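Long-range contacts in myosin-4 (Saccharomyces cerevisiae, PDB 3MMI), which carries specific mRNAs such as the ASH1 message to the yeast bud as a type V myosin motor, here seen as its globular tail: residues A[226-231]-A[345-350]; A[306-311]-A[323-328]. All blocks are in the same frame, centred on the assembly; numbering follows the deposited sequence.

Contact 1: residues A[226-231]-A[345-350]; sequences MLFNDL and IMLSAQ
N229 and M346 bring the two backbones nearest, their CA atoms 5.6 Å apart, where the loop segment 345-350, extended from M346 on, passes over a turn of helix 209-234. The fold is the all-helical globular tail, or dilute domain, of a type V myosin. Here the chain beyond its last helix, 322-338, comes back to helix 209-234. N229 reads the main chain of L347 with both ends of its amide. L347 N donates to N229 OD1 over 2.9 Å, on a lone pair and in the carbonyl plane. N229 ND2 donates to L347 O, also over 2.9 Å and nearly straight at 175°. L347 O lies almost in the N229 amide plane. The two bonds fix the rotation of the amide. An alanine here would probably leave L347 N and O without these partners and the loop less firmly held. M346 bends at chi2 and chi3, and its SD lies 3.9 Å from N229 CG. F228 has CG anti to its backbone N (chi1 -180°), which puts CG beside L347 CD1, and its side chain crosses that of L347 at about a right angle. L347 CD1 sits 3.7 Å from F228 CD2. A274 and L298 also touch F228. I345 O accepts a hydrogen bond from Q302 and lies near the ring plane at the F228 edge, 3.4 Å from CE2.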
loop_
_atom_site.group_PDB
_atom_site.type_symbol
_atom_site.label_atom_id
_atom_site.label_comp_id
_atom_site.label_asym_id
_atom_site.label_seq_id
_atom_site.Cartn_x
_atom_site.Cartn_y
_atom_site.Cartn_z
ATOM N N MET A 226 -5.361 8.171 -5.071
ATOM C CA MET A 226 -6.490 9.006 -4.562
ATOM C C MET A 226 -6.410 10.416 -5.103
ATOM O O MET A 226 -7.387 11.063 -5.505
ATOM C CB MET A 226 -6.383 9.038 -3.069
ATOM C CG MET A 226 -7.486 9.779 -2.424
ATOM S SD MET A 226 -6.875 10.598 -0.969
ATOM C CE MET A 226 -7.019 12.282 -1.521
ATOM N N LEU A 227 -5.189 10.922 -5.152
ATOM C CA LEU A 227 -5.031 12.292 -5.591
ATOM C C LEU A 227 -5.265 12.420 -7.090
ATOM O O LEU A 227 -5.968 13.285 -7.557
ATOM C CB LEU A 227 -3.663 12.866 -5.254
ATOM C CG LEU A 227 -3.440 13.321 -3.798
ATOM C CD1 LEU A 227 -1.973 13.570 -3.600
ATOM C CD2 LEU A 227 -4.165 14.571 -3.429
ATOM N N PHE A 228 -4.664 11.520 -7.853
ATOM C CA PHE A 228 -4.902 11.540 -9.300
ATOM C C PHE A 228 -6.443 11.320 -9.600
ATOM O O PHE A 228 -6.944 12.039 -10.435
ATOM C CB PHE A 228 -4.147 10.442 -10.016
ATOM C CG PHE A 228 -4.367 10.444 -11.458
ATOM C CD1 PHE A 228 -3.699 11.393 -12.262
ATOM C CD2 PHE A 228 -5.271 9.543 -12.041
ATOM C CE1 PHE A 228 -3.936 11.437 -13.576
ATOM C CE2 PHE A 228 -5.460 9.516 -13.381
ATOM C CZ PHE A 228 -4.811 10.427 -14.207
ATOM N N ASN A 229 -7.085 10.323 -9.002
ATOM C CA ASN A 229 -8.509 10.005 -9.270
ATOM C C ASN A 229 -9.368 11.231 -8.913
ATOM O O ASN A 229 -10.258 11.644 -9.662
ATOM C CB ASN A 229 -8.909 8.760 -8.466
ATOM C CG ASN A 229 -8.327 7.490 -9.052
ATOM O OD1 ASN A 229 -7.694 7.523 -10.079
ATOM N ND2 ASN A 229 -8.582 6.333 -8.393
ATOM N N ASP A 230 -9.064 11.867 -7.776
ATOM C CA ASP A 230 -9.827 13.079 -7.397
ATOM C C ASP A 230 -9.531 14.248 -8.247
ATOM O O ASP A 230 -10.398 15.152 -8.456
ATOM C CB ASP A 230 -9.592 13.474 -5.951
ATOM C CG ASP A 230 -10.238 12.514 -4.959
ATOM O OD1 ASP A 230 -11.033 11.630 -5.378
ATOM O OD2 ASP A 230 -9.860 12.594 -3.737
ATOM N N LEU A 231 -8.308 14.306 -8.767
ATOM C CA LEU A 231 -8.019 15.423 -9.670
ATOM C C LEU A 231 -8.958 15.327 -10.908
ATOM O O LEU A 231 -9.537 16.388 -11.360
ATOM C CB LEU A 231 -6.572 15.373 -10.137
ATOM C CG LEU A 231 -6.269 16.329 -11.290
ATOM C CD1 LEU A 231 -6.084 17.781 -10.737
ATOM C CD2 LEU A 231 -5.000 15.941 -12.113
ATOM N N ILE A 345 -9.002 5.086 -17.049
ATOM C CA ILE A 345 -8.593 6.386 -16.638
ATOM C C ILE A 345 -8.288 6.418 -15.109
ATOM O O ILE A 345 -7.168 6.870 -14.754
ATOM C CB ILE A 345 -9.589 7.430 -16.971
ATOM C CG1 ILE A 345 -9.762 7.543 -18.473
ATOM C CG2 ILE A 345 -9.278 8.753 -16.398
ATOM C CD1 ILE A 345 -10.852 8.645 -18.882
ATOM N N MET A 346 -9.206 5.876 -14.257
ATOM C CA MET A 346 -8.949 5.747 -12.825
ATOM C C MET A 346 -7.769 4.835 -12.633
ATOM O O MET A 346 -7.623 3.830 -13.316
ATOM C CB MET A 346 -10.230 5.210 -12.096
ATOM C CG MET A 346 -11.425 6.054 -12.445
ATOM S SD MET A 346 -11.408 7.525 -11.413
ATOM C CE MET A 346 -10.886 8.700 -12.543
ATOM N N LEU A 347 -6.995 5.120 -11.599
ATOM C CA LEU A 347 -5.992 4.139 -11.009
ATOM C C LEU A 347 -6.569 3.365 -9.842
ATOM O O LEU A 347 -7.514 3.825 -9.286
ATOM C CB LEU A 347 -4.772 4.934 -10.443
ATOM C CG LEU A 347 -4.137 5.913 -11.418
ATOM C CD1 LEU A 347 -3.069 6.863 -10.772
ATOM C CD2 LEU A 347 -3.464 5.099 -12.628
ATOM N N SER A 348 -5.930 2.235 -9.499
ATOM C CA SER A 348 -6.170 1.368 -8.342
ATOM C C SER A 348 -4.840 1.321 -7.627
ATOM O O SER A 348 -3.822 1.242 -8.272
ATOM C CB SER A 348 -6.317 -0.129 -8.758
ATOM O OG SER A 348 -7.254 -0.147 -9.710
ATOM N N ALA A 349 -4.867 1.069 -6.328
ATOM C CA ALA A 349 -3.674 0.945 -5.535
ATOM C C ALA A 349 -3.105 -0.456 -5.667
ATOM O O ALA A 349 -3.838 -1.445 -5.512
ATOM C CB ALA A 349 -4.047 1.226 -4.112
ATOM N N GLN A 350 -1.812 -0.546 -5.930
ATOM C CA GLN A 350 -1.184 -1.829 -6.050
ATOM C C GLN A 350 0.204 -1.728 -5.453
ATOM O O GLN A 350 0.897 -0.762 -5.726
ATOM C CB GLN A 350 -1.095 -2.263 -7.539
ATOM C CG GLN A 350 -2.453 -2.219 -8.349
ATOM C CD GLN A 350 -3.342 -3.490 -8.179
ATOM O OE1 GLN A 350 -2.956 -4.458 -7.486
ATOM N NE2 GLN A 350 -4.507 -3.500 -8.834
#

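Contact 2: residues A[306-311]-A[323-328]; sequences ILLKYK and EILNYL
L307 and L328 meet through their CD1 methyls, 3.6 Å apart, with the two side chains crossing at about a right angle. Both residues point their CB toward the opposing segment and both are buried. L307 has CG anti to its carbonyl carbon (chi1 -58°), which puts CG on the side of I324 and L328, away from L325. Its CD1 serves a second neighbour as well. I324 CG2 lies 4.2 Å from L307 CD1, so one methyl touches residues one helical turn apart on 323-328. L325 approaches differently. Its CD2 stands 4.4 Å from L307 CB, near the base of that leucine.

The same CD2 meets the next leucine of 306-311. L308 CD2 is 4.0 Å from L325 CD2, and these two side chains cross obliquely. This is helix packing in the dilute domain of the globular tail, between helix 300-308 and the last helix of the chain, 322-338. The CA atoms of L308 and L325, the nearest pair, are 7.8 Å apart. Leucine and isoleucine branches bridge that distance, and no hydrogen bond joins the two segments.

The contact grades from inside to outside. L307, I324 and L328 all touch F288 of helix 285-292, which makes a third wall on the buried side. L308 is exposed, and L325 is partly so. Farther along the segment Y310 has other partners: its OH bonds to W240 N. On the facing helix, Y327 OH bonds to D293 OD1.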
loop_
_atom_site.group_PDB
_atom_site.type_symbol
_atom_site.label_atom_id
_atom_site.label_comp_id
_atom_site.label_asym_id
_atom_site.label_seq_id
_atom_site.Cartn_x
_atom_site.Cartn_y
_atom_site.Cartn_z
ATOM N N ILE A 306 -7.254 15.021 -18.599
ATOM C CA ILE A 306 -6.707 16.201 -17.905
ATOM C C ILE A 306 -6.867 17.461 -18.775
ATOM O O ILE A 306 -7.323 18.498 -18.322
ATOM C CB ILE A 306 -5.211 16.061 -17.556
ATOM C CG1 ILE A 306 -4.946 15.070 -16.384
ATOM C CG2 ILE A 306 -4.555 17.444 -17.318
ATOM C CD1 ILE A 306 -3.620 14.434 -16.576
ATOM N N LEU A 307 -6.560 17.340 -20.048
ATOM C CA LEU A 307 -6.709 18.449 -20.956
ATOM C C LEU A 307 -8.183 18.865 -21.322
ATOM O O LEU A 307 -8.392 20.014 -21.710
ATOM C CB LEU A 307 -6.010 18.120 -22.296
ATOM C CG LEU A 307 -4.480 17.774 -22.226
ATOM C CD1 LEU A 307 -3.788 17.460 -23.516
ATOM C CD2 LEU A 307 -3.785 18.944 -21.622
ATOM N N LEU A 308 -9.161 17.946 -21.317
ATOM C CA LEU A 308 -10.546 18.340 -21.558
ATOM C C LEU A 308 -11.043 19.217 -20.431
ATOM O O LEU A 308 -12.014 19.895 -20.609
ATOM C CB LEU A 308 -11.450 17.045 -21.677
ATOM C CG LEU A 308 -11.158 16.317 -22.984
ATOM C CD1 LEU A 308 -11.670 14.903 -22.967
ATOM C CD2 LEU A 308 -11.646 17.113 -24.179
ATOM N N LYS A 309 -10.437 19.102 -19.231
ATOM C CA LYS A 309 -10.807 19.887 -18.020
ATOM C C LYS A 309 -10.120 21.299 -18.041
ATOM O O LYS A 309 -10.269 22.122 -17.127
ATOM C CB LYS A 309 -10.402 19.151 -16.747
ATOM C CG LYS A 309 -11.114 17.835 -16.616
ATOM C CD LYS A 309 -10.577 17.151 -15.370
ATOM C CE LYS A 309 -11.123 17.856 -14.220
ATOM N NZ LYS A 309 -11.764 16.913 -13.179
ATOM N N TYR A 310 -9.326 21.562 -19.060
ATOM C CA TYR A 310 -8.582 22.791 -19.061
ATOM C C TYR A 310 -9.380 24.064 -19.368
ATOM O O TYR A 310 -9.859 24.259 -20.451
ATOM C CB TYR A 310 -7.415 22.755 -20.035
ATOM C CG TYR A 310 -6.376 23.792 -19.698
ATOM C CD1 TYR A 310 -5.179 23.440 -19.062
ATOM C CD2 TYR A 310 -6.606 25.149 -19.980
ATOM C CE1 TYR A 310 -4.250 24.405 -18.699
ATOM C CE2 TYR A 310 -5.683 26.117 -19.644
ATOM C CZ TYR A 310 -4.492 25.732 -18.996
ATOM O OH TYR A 310 -3.538 26.708 -18.637
ATOM N N LYS A 311 -9.482 24.949 -18.394
ATOM C CA LYS A 311 -10.120 26.211 -18.620
ATOM C C LYS A 311 -9.289 27.405 -18.169
ATOM O O LYS A 311 -8.825 27.452 -17.057
ATOM C CB LYS A 311 -11.489 26.204 -17.941
ATOM N N GLU A 323 -6.410 20.766 -32.555
ATOM C CA GLU A 323 -5.447 19.886 -33.183
ATOM C C GLU A 323 -4.792 18.869 -32.229
ATOM O O GLU A 323 -4.672 17.674 -32.548
ATOM C CB GLU A 323 -4.393 20.708 -33.874
ATOM C CG GLU A 323 -3.599 19.883 -34.891
ATOM N N ILE A 324 -4.538 19.289 -31.016
ATOM C CA ILE A 324 -4.122 18.353 -30.002
ATOM C C ILE A 324 -5.179 17.450 -29.425
ATOM O O ILE A 324 -4.909 16.249 -29.280
ATOM C CB ILE A 324 -3.300 19.089 -28.919
ATOM C CG1 ILE A 324 -1.947 19.231 -29.531
ATOM C CG2 ILE A 324 -3.162 18.315 -27.610
ATOM C CD1 ILE A 324 -1.233 20.519 -28.942
ATOM N N LEU A 325 -6.362 18.044 -29.166
ATOM C CA LEU A 325 -7.576 17.296 -28.671
ATOM C C LEU A 325 -7.916 16.160 -29.669
ATOM O O LEU A 325 -8.102 15.006 -29.334
ATOM C CB LEU A 325 -8.751 18.252 -28.486
ATOM C CG LEU A 325 -8.589 19.229 -27.338
ATOM C CD1 LEU A 325 -9.781 20.169 -27.323
ATOM C CD2 LEU A 325 -8.352 18.556 -25.976
ATOM N N ASN A 326 -7.866 16.530 -30.930
ATOM C CA ASN A 326 -8.099 15.681 -32.073
ATOM C C ASN A 326 -7.175 14.488 -32.254
ATOM O O ASN A 326 -7.615 13.397 -32.355
ATOM C CB ASN A 326 -8.054 16.542 -33.301
ATOM C CG ASN A 326 -8.869 16.007 -34.393
ATOM O OD1 ASN A 326 -8.371 15.440 -35.352
ATOM N ND2 ASN A 326 -10.146 16.193 -34.274
ATOM N N TYR A 327 -5.892 14.751 -32.318
ATOM C CA TYR A 327 -4.835 13.704 -32.249
ATOM C C TYR A 327 -4.950 12.737 -31.055
ATOM O O TYR A 327 -4.931 11.558 -31.200
ATOM C CB TYR A 327 -3.461 14.436 -32.198
ATOM C CG TYR A 327 -2.306 13.484 -32.090
ATOM C CD1 TYR A 327 -2.087 12.555 -33.114
ATOM C CD2 TYR A 327 -1.517 13.425 -30.936
ATOM C CE1 TYR A 327 -1.050 11.605 -33.036
ATOM C CE2 TYR A 327 -0.376 12.500 -30.881
ATOM C CZ TYR A 327 -0.160 11.640 -31.953
ATOM O OH TYR A 327 0.819 10.652 -31.963
ATOM N N LEU A 328 -5.165 13.255 -29.876
ATOM C CA LEU A 328 -5.516 12.326 -28.711
ATOM C C LEU A 328 -6.663 11.413 -28.918
ATOM O O LEU A 328 -6.544 10.247 -28.628
ATOM C CB LEU A 328 -5.680 13.154 -27.419
ATOM C CG LEU A 328 -4.389 13.550 -26.650
ATOM C CD1 LEU A 328 -4.686 14.618 -25.620
ATOM C CD2 LEU A 328 -3.722 12.344 -26.019
#

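Contact 2 is nested within the long loop that contact 1 closes, and their centres lie about 20 Å apart. Contact 1 is a surface contact of a helix with a loop segment, led by hydrogen bonds to main-chain atoms. Contact 2 is mostly buried and joins two helices by aliphatic side chains, with no hydrogen bond. The centre of contact 1 lies about 13 Å from the centre of the chain, that of contact 2 about 32 Å, so the more central one is the surface contact. They touch directly. K309 NZ lies 2.9 Å from L231 O, a probable hydrogen bond, and I306 CD1 packs near F228 CE1. Helix 269-279 borders both, touching F228 and I306 through A274.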